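Local coordinates for regulatory protein SWI6 (PDB 2XFV), which acts as the shared subunit of the yeast transcription complexes SBF and MBF, which drive cell-cycle-dependent gene expression, at the interface of chains A and B. Numbering follows the deposited sequence. Chains: chain A/B, Regulatory protein SWI6.

Contacts 1 and 2 belong to one continuous interface, the centres of their C-alpha atoms lying about 10 Å apart. Both are built on strand 103-105, which pairs antiparallel with its copy in the other chain, and they share A:Glu104 and B:Phe103. Contact 2 holds the middle of the pairing and one end, contact 1 the opposite end. The ends differ: A:Phe105 packs against strands 2-9 and 15-22 of chain B, B:Phe105 against A:Phe28, in keeping with an interface that is not an exact two-fold. Because Swi6 works in complexes with Swi4 and Mbp1, this pairing of amino-terminal domains may be a crystal arrangement.

Contact 1: the interface of chains A and B. Residues chain A 104-106; chain B 4-5, 19, 102-103.
One end of an intermolecular antiparallel beta pairing forms this contact in the Swi6 amino-terminal domain, with A:Phe105 bridged to B:Phe103. Just past the strand, the backbone N of A:Glu106 donates to O of B:Ala102 over 2.8 Å; the bond is nearly straight, 165° at the hydrogen. A:Phe105 hides 75 Å² of its surface. Its CG stands beside the backbone N and anti to the carbonyl carbon (chi1 -75°), which turns the ring toward chain B. B:Val5 covers one face of that ring: CG2 sits over the centre, 4.1 Å above the plane, and CG1 comes to 3.7 Å from CG of A:Phe105. The side chain of B:Phe103 runs alongside, pointing the same way; its CZ lies at the ring's edge, in its plane, and its CE1 comes to 3.7 Å from CE1 of A:Phe105. B:Leu19 crosses the far end at about a right angle, CB 4.0 Å from CZ of A:Phe105. With an alanine in place of A:Phe105, the B:Val5 methyls, CE1 and CZ of B:Phe103 and the B:Leu19 side chain would probably lose the ring they pack against. A water joins the main chains, 2.9 Å from O of A:Glu106 and also near O of B:Glu4. In the fold, the ring rests on chain B's strands 2-9 and 15-22, next to the 3-10 helix 100-102 that leads into strand 103-105.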
ATOM      1  N   GLU A 104       1.632   9.901  -3.858  1.00 23.99           N
ATOM      2  CA  GLU A 104       2.808   9.914  -4.725  1.00 25.89           C
ATOM      3  C   GLU A 104       4.057   9.603  -3.891  1.00 25.86           C
ATOM      4  O   GLU A 104       4.000   9.600  -2.662  1.00 26.41           O
ATOM      5  CB  GLU A 104       2.946  11.283  -5.400  1.00 29.63           C
ATOM      6  CG  GLU A 104       3.249  12.417  -4.428  1.00 37.69           C
ATOM      7  CD  GLU A 104       3.352  13.782  -5.107  1.00 56.75           C
ATOM      8  OE1 GLU A 104       2.897  13.916  -6.265  1.00 61.48           O
ATOM      9  OE2 GLU A 104       3.880  14.723  -4.473  1.00 53.24           O
ATOM     10  N   PHE A 105       5.179   9.326  -4.549  1.00 27.91           N
ATOM     11  CA  PHE A 105       6.439   9.092  -3.836  1.00 27.33           C
ATOM     12  C   PHE A 105       6.910  10.364  -3.125  1.00 29.05           C
ATOM     13  O   PHE A 105       6.767  11.472  -3.655  1.00 30.01           O
ATOM     14  CB  PHE A 105       7.539   8.677  -4.815  1.00 29.48           C
ATOM     15  CG  PHE A 105       7.425   7.257  -5.315  1.00 28.92           C
ATOM     16  CD1 PHE A 105       6.594   6.344  -4.692  1.00 31.05           C
ATOM     17  CD2 PHE A 105       8.183   6.837  -6.400  1.00 34.21           C
ATOM     18  CE1 PHE A 105       6.505   5.046  -5.152  1.00 32.11           C
ATOM     19  CE2 PHE A 105       8.102   5.534  -6.859  1.00 33.36           C
ATOM     20  CZ  PHE A 105       7.255   4.646  -6.236  1.00 28.03           C
ATOM     21  N   GLU A 106       7.514  10.195  -1.953  1.00 29.61           N
ATOM     22  CA  GLU A 106       8.208  11.284  -1.273  1.00 31.79           C
ATOM     23  C   GLU A 106       9.216  11.918  -2.229  1.00 42.55           C
ATOM     24  O   GLU A 106       9.665  11.284  -3.191  1.00 38.02           O
ATOM     25  CB  GLU A 106       8.964  10.741  -0.056  1.00 31.32           C
ATOM     26  CG  GLU A 106      10.250  10.000  -0.454  1.00 32.05           C
ATOM     27  CD  GLU A 106      10.879   9.191   0.674  1.00 36.54           C
ATOM     28  OE1 GLU A 106      10.284   9.095   1.764  1.00 33.90           O
ATOM     29  OE2 GLU A 106      11.974   8.637   0.463  1.00 33.25           O
TER
ATOM     30  N   GLU B   4      11.244   7.605  -8.283  1.00 29.12           N
ATOM     31  CA  GLU B   4      11.991   6.490  -7.706  1.00 32.39           C
ATOM     32  C   GLU B   4      12.219   6.622  -6.199  1.00 29.68           C
ATOM     33  O   GLU B   4      12.511   7.704  -5.711  1.00 26.65           O
ATOM     34  CB  GLU B   4      13.328   6.372  -8.441  1.00 34.11           C
ATOM     35  CG  GLU B   4      14.116   5.129  -8.154  1.00 44.34           C
ATOM     36  CD  GLU B   4      15.262   4.953  -9.133  1.00 51.24           C
ATOM     37  OE1 GLU B   4      14.990   4.610 -10.307  1.00 40.52           O
ATOM     38  OE2 GLU B   4      16.430   5.159  -8.730  1.00 45.66           O
ATOM     39  N   VAL B   5      12.063   5.514  -5.474  1.00 27.64           N
ATOM     40  CA  VAL B   5      12.452   5.435  -4.066  1.00 29.79           C
ATOM     41  C   VAL B   5      13.215   4.132  -3.831  1.00 29.99           C
ATOM     42  O   VAL B   5      12.947   3.124  -4.474  1.00 25.77           O
ATOM     43  CB  VAL B   5      11.233   5.521  -3.106  1.00 30.61           C
ATOM     44  CG1 VAL B   5      10.479   6.829  -3.319  1.00 27.84           C
ATOM     45  CG2 VAL B   5      10.294   4.341  -3.298  1.00 30.31           C
ATOM     46  N   LEU B  19      11.923   0.892  -6.135  1.00 22.96           N
ATOM     47  CA  LEU B  19      10.674   1.041  -6.883  1.00 23.52           C
ATOM     48  C   LEU B  19      10.838   2.188  -7.873  1.00 23.03           C
ATOM     49  O   LEU B  19      11.032   3.339  -7.474  1.00 25.12           O
ATOM     50  CB  LEU B  19       9.489   1.331  -5.946  1.00 21.51           C
ATOM     51  CG  LEU B  19       9.238   0.301  -4.839  1.00 28.14           C
ATOM     52  CD1 LEU B  19       8.023   0.680  -4.022  1.00 28.72           C
ATOM     53  CD2 LEU B  19       9.078  -1.114  -5.421  1.00 23.60           C
ATOM     54  N   ALA B 102       7.315   5.889   2.467  1.00 28.74           N
ATOM     55  CA  ALA B 102       7.760   6.423   1.178  1.00 31.15           C
ATOM     56  C   ALA B 102       6.693   7.203   0.403  1.00 32.39           C
ATOM     57  O   ALA B 102       6.996   7.770  -0.646  1.00 31.75           O
ATOM     58  CB  ALA B 102       8.329   5.285   0.294  1.00 31.75           C
ATOM     59  N   PHE B 103       5.460   7.241   0.916  1.00 25.38           N
ATOM     60  CA  PHE B 103       4.345   7.876   0.207  1.00 22.31           C
ATOM     61  C   PHE B 103       3.867   9.165   0.882  1.00 29.48           C
ATOM     62  O   PHE B 103       3.898   9.285   2.109  1.00 30.15           O
ATOM     63  CB  PHE B 103       3.158   6.908   0.066  1.00 21.96           C
ATOM     64  CG  PHE B 103       3.434   5.738  -0.827  1.00 20.64           C
ATOM     65  CD1 PHE B 103       3.188   5.817  -2.190  1.00 24.68           C
ATOM     66  CD2 PHE B 103       3.957   4.558  -0.308  1.00 26.62           C
ATOM     67  CE1 PHE B 103       3.452   4.742  -3.024  1.00 29.63           C
ATOM     68  CE2 PHE B 103       4.225   3.475  -1.132  1.00 29.91           C
ATOM     69  CZ  PHE B 103       3.969   3.567  -2.495  1.00 33.01           C
TER
HETATM   70  O   HOH W   1      12.065   9.822  -3.742  1.00 41.29           O

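Contact 2: the interface of chains A and B. Residues chain A 28, 102-104; chain B 103-106.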
ATOM      1  N   PHE A  28      -5.026  12.256   9.461  1.00 14.30           N
ATOM      2  CA  PHE A  28      -6.286  11.957   8.761  1.00 13.41           C
ATOM      3  C   PHE A  28      -7.396  11.692   9.771  1.00 15.58           C
ATOM      4  O   PHE A  28      -7.154  11.108  10.814  1.00 13.68           O
ATOM      5  CB  PHE A  28      -6.117  10.700   7.886  1.00 13.52           C
ATOM      6  CG  PHE A  28      -5.223  10.907   6.694  1.00 16.97           C
ATOM      7  CD1 PHE A  28      -5.770  11.191   5.448  1.00 17.28           C
ATOM      8  CD2 PHE A  28      -3.840  10.832   6.824  1.00 18.10           C
ATOM      9  CE1 PHE A  28      -4.949  11.376   4.334  1.00 18.05           C
ATOM     10  CE2 PHE A  28      -3.012  11.036   5.732  1.00 17.66           C
ATOM     11  CZ  PHE A  28      -3.560  11.304   4.485  1.00 18.23           C
ATOM     12  N   ALA A 102      -4.179   9.523  -5.241  1.00 22.79           N
ATOM     13  CA  ALA A 102      -4.095  10.475  -4.135  1.00 27.46           C
ATOM     14  C   ALA A 102      -2.771  10.389  -3.377  1.00 32.11           C
ATOM     15  O   ALA A 102      -2.548  11.133  -2.418  1.00 27.53           O
ATOM     16  CB  ALA A 102      -5.275  10.288  -3.171  1.00 29.34           C
ATOM     17  N   PHE A 103      -1.905   9.474  -3.799  1.00 27.33           N
ATOM     18  CA  PHE A 103      -0.607   9.266  -3.150  1.00 25.45           C
ATOM     19  C   PHE A 103       0.523   9.241  -4.180  1.00 32.42           C
ATOM     20  O   PHE A 103       0.383   8.650  -5.249  1.00 31.64           O
ATOM     21  CB  PHE A 103      -0.614   7.979  -2.316  1.00 22.03           C
ATOM     22  CG  PHE A 103      -1.498   8.056  -1.095  1.00 20.86           C
ATOM     23  CD1 PHE A 103      -1.033   8.641   0.072  1.00 19.16           C
ATOM     24  CD2 PHE A 103      -2.802   7.567  -1.128  1.00 23.08           C
ATOM     25  CE1 PHE A 103      -1.848   8.736   1.199  1.00 23.02           C
ATOM     26  CE2 PHE A 103      -3.629   7.654  -0.012  1.00 24.46           C
ATOM     27  CZ  PHE A 103      -3.152   8.241   1.159  1.00 22.91           C
ATOM     28  N   GLU A 104       1.632   9.901  -3.858  1.00 23.99           N
ATOM     29  CA  GLU A 104       2.808   9.914  -4.725  1.00 25.89           C
ATOM     30  C   GLU A 104       4.057   9.603  -3.891  1.00 25.86           C
ATOM     31  O   GLU A 104       4.000   9.600  -2.662  1.00 26.41           O
ATOM     32  CB  GLU A 104       2.946  11.283  -5.400  1.00 29.63           C
ATOM     33  CG  GLU A 104       3.249  12.417  -4.428  1.00 37.69           C
ATOM     34  CD  GLU A 104       3.352  13.782  -5.107  1.00 56.75           C
ATOM     35  OE1 GLU A 104       2.897  13.916  -6.265  1.00 61.48           O
ATOM     36  OE2 GLU A 104       3.880  14.723  -4.473  1.00 53.24           O
TER
ATOM     37  N   PHE B 103       5.460   7.241   0.916  1.00 25.38           N
ATOM     38  CA  PHE B 103       4.345   7.876   0.207  1.00 22.31           C
ATOM     39  C   PHE B 103       3.867   9.165   0.882  1.00 29.48           C
ATOM     40  O   PHE B 103       3.898   9.285   2.109  1.00 30.15           O
ATOM     41  CB  PHE B 103       3.158   6.908   0.066  1.00 21.96           C
ATOM     42  CG  PHE B 103       3.434   5.738  -0.827  1.00 20.64           C
ATOM     43  CD1 PHE B 103       3.188   5.817  -2.190  1.00 24.68           C
ATOM     44  CD2 PHE B 103       3.957   4.558  -0.308  1.00 26.62           C
ATOM     45  CE1 PHE B 103       3.452   4.742  -3.024  1.00 29.63           C
ATOM     46  CE2 PHE B 103       4.225   3.475  -1.132  1.00 29.91           C
ATOM     47  CZ  PHE B 103       3.969   3.567  -2.495  1.00 33.01           C
ATOM     48  N   GLU B 104       3.437  10.124   0.067  1.00 24.36           N
ATOM     49  CA  GLU B 104       2.864  11.375   0.568  1.00 24.86           C
ATOM     50  C   GLU B 104       1.512  11.619  -0.104  1.00 26.19           C
ATOM     51  O   GLU B 104       1.312  11.269  -1.277  1.00 25.72           O
ATOM     52  CB  GLU B 104       3.813  12.558   0.316  1.00 30.80           C
ATOM     53  CG  GLU B 104       5.136  12.506   1.100  1.00 36.13           C
ATOM     54  CD  GLU B 104       4.972  12.812   2.589  1.00 36.66           C
ATOM     55  OE1 GLU B 104       4.007  13.510   2.960  1.00 36.64           O
ATOM     56  OE2 GLU B 104       5.817  12.367   3.396  1.00 38.45           O
ATOM     57  N   PHE B 105       0.583  12.204   0.651  1.00 26.61           N
ATOM     58  CA  PHE B 105      -0.754  12.505   0.149  1.00 22.84           C
ATOM     59  C   PHE B 105      -0.679  13.676  -0.812  1.00 28.02           C
ATOM     60  O   PHE B 105       0.003  14.658  -0.541  1.00 32.97           O
ATOM     61  CB  PHE B 105      -1.669  12.877   1.330  1.00 24.02           C
ATOM     62  CG  PHE B 105      -3.125  13.095   0.953  1.00 25.30           C
ATOM     63  CD1 PHE B 105      -3.991  12.012   0.799  1.00 27.78           C
ATOM     64  CD2 PHE B 105      -3.633  14.376   0.801  1.00 30.71           C
ATOM     65  CE1 PHE B 105      -5.332  12.214   0.478  1.00 27.04           C
ATOM     66  CE2 PHE B 105      -4.966  14.583   0.476  1.00 34.76           C
ATOM     67  CZ  PHE B 105      -5.816  13.499   0.324  1.00 32.43           C
ATOM     68  N   GLU B 106      -1.389  13.571  -1.928  1.00 26.66           N
ATOM     69  CA  GLU B 106      -1.486  14.670  -2.884  1.00 41.07           C
ATOM     70  C   GLU B 106      -2.947  14.819  -3.290  1.00 36.44           C
ATOM     71  O   GLU B 106      -3.499  13.939  -3.940  1.00 38.05           O
ATOM     72  CB  GLU B 106      -0.627  14.371  -4.116  1.00 52.02           C
ATOM     73  CG  GLU B 106      -0.505  15.514  -5.114  1.00 74.05           C
ATOM     74  CD  GLU B 106       0.514  16.563  -4.695  1.00 91.65           C
ATOM     75  OE1 GLU B 106       0.629  16.836  -3.479  1.00 95.51           O
ATOM     76  OE2 GLU B 106       1.197  17.118  -5.584  1.00 98.05           O
TER
HETATM   77  O   HOH W   2       2.680  15.825  -1.775  1.00 50.48           O
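A:Glu104 and B:Glu104 face each other at the centre of an antiparallel beta ladder formed by strand 103-105 of the two Swi6 amino-terminal domains. Their main chains exchange a reciprocal pair of N-H to O hydrogen bonds: N of A:Glu104 donates to O of B:Glu104 at 2.9 Å, and N of B:Glu104 donates to O of A:Glu104 at 2.8 Å. The ladder continues through the bridge of A:Phe103 with B:Phe105 to N of B:Glu106, which reaches O of A:Ala102 at 2.7 Å in a short, almost straight bond (174° at the hydrogen).

A:Glu104 hides 76 Å² of its surface. Its CG sits between the backbone N and the carbonyl carbon (chi1 66°), and the extended chain beyond carries the carboxylate toward that of B:Glu106, CD to CD 4.0 Å. B:Glu106 is poorly ordered, so the placement of its acid group is tentative. As modelled, the two carboxylates could disfavour each other electrostatically if both are charged. In the model a water also lies near OE2 of A:Glu104 and OE1 of B:Glu106, a link that is equally tentative; the same water is 3.2 Å from O of B:Phe105.

B:Phe105 packs among chain A aromatics. The CE1/CZ rim of A:Phe28 points at the face of the B:Phe105 ring near CD1, with CE1 of A:Phe28 3.7 Å from CD1 of B:Phe105. The arrangement is edge-to-face, ring centroids 5.4 Å apart and planes turned 77° from each other. From the ladder side, A:Phe103 brings CE1 to the edge of the B:Phe105 ring, 3.9 Å from CD1, while its own CD1 lies beside CA of B:Phe105.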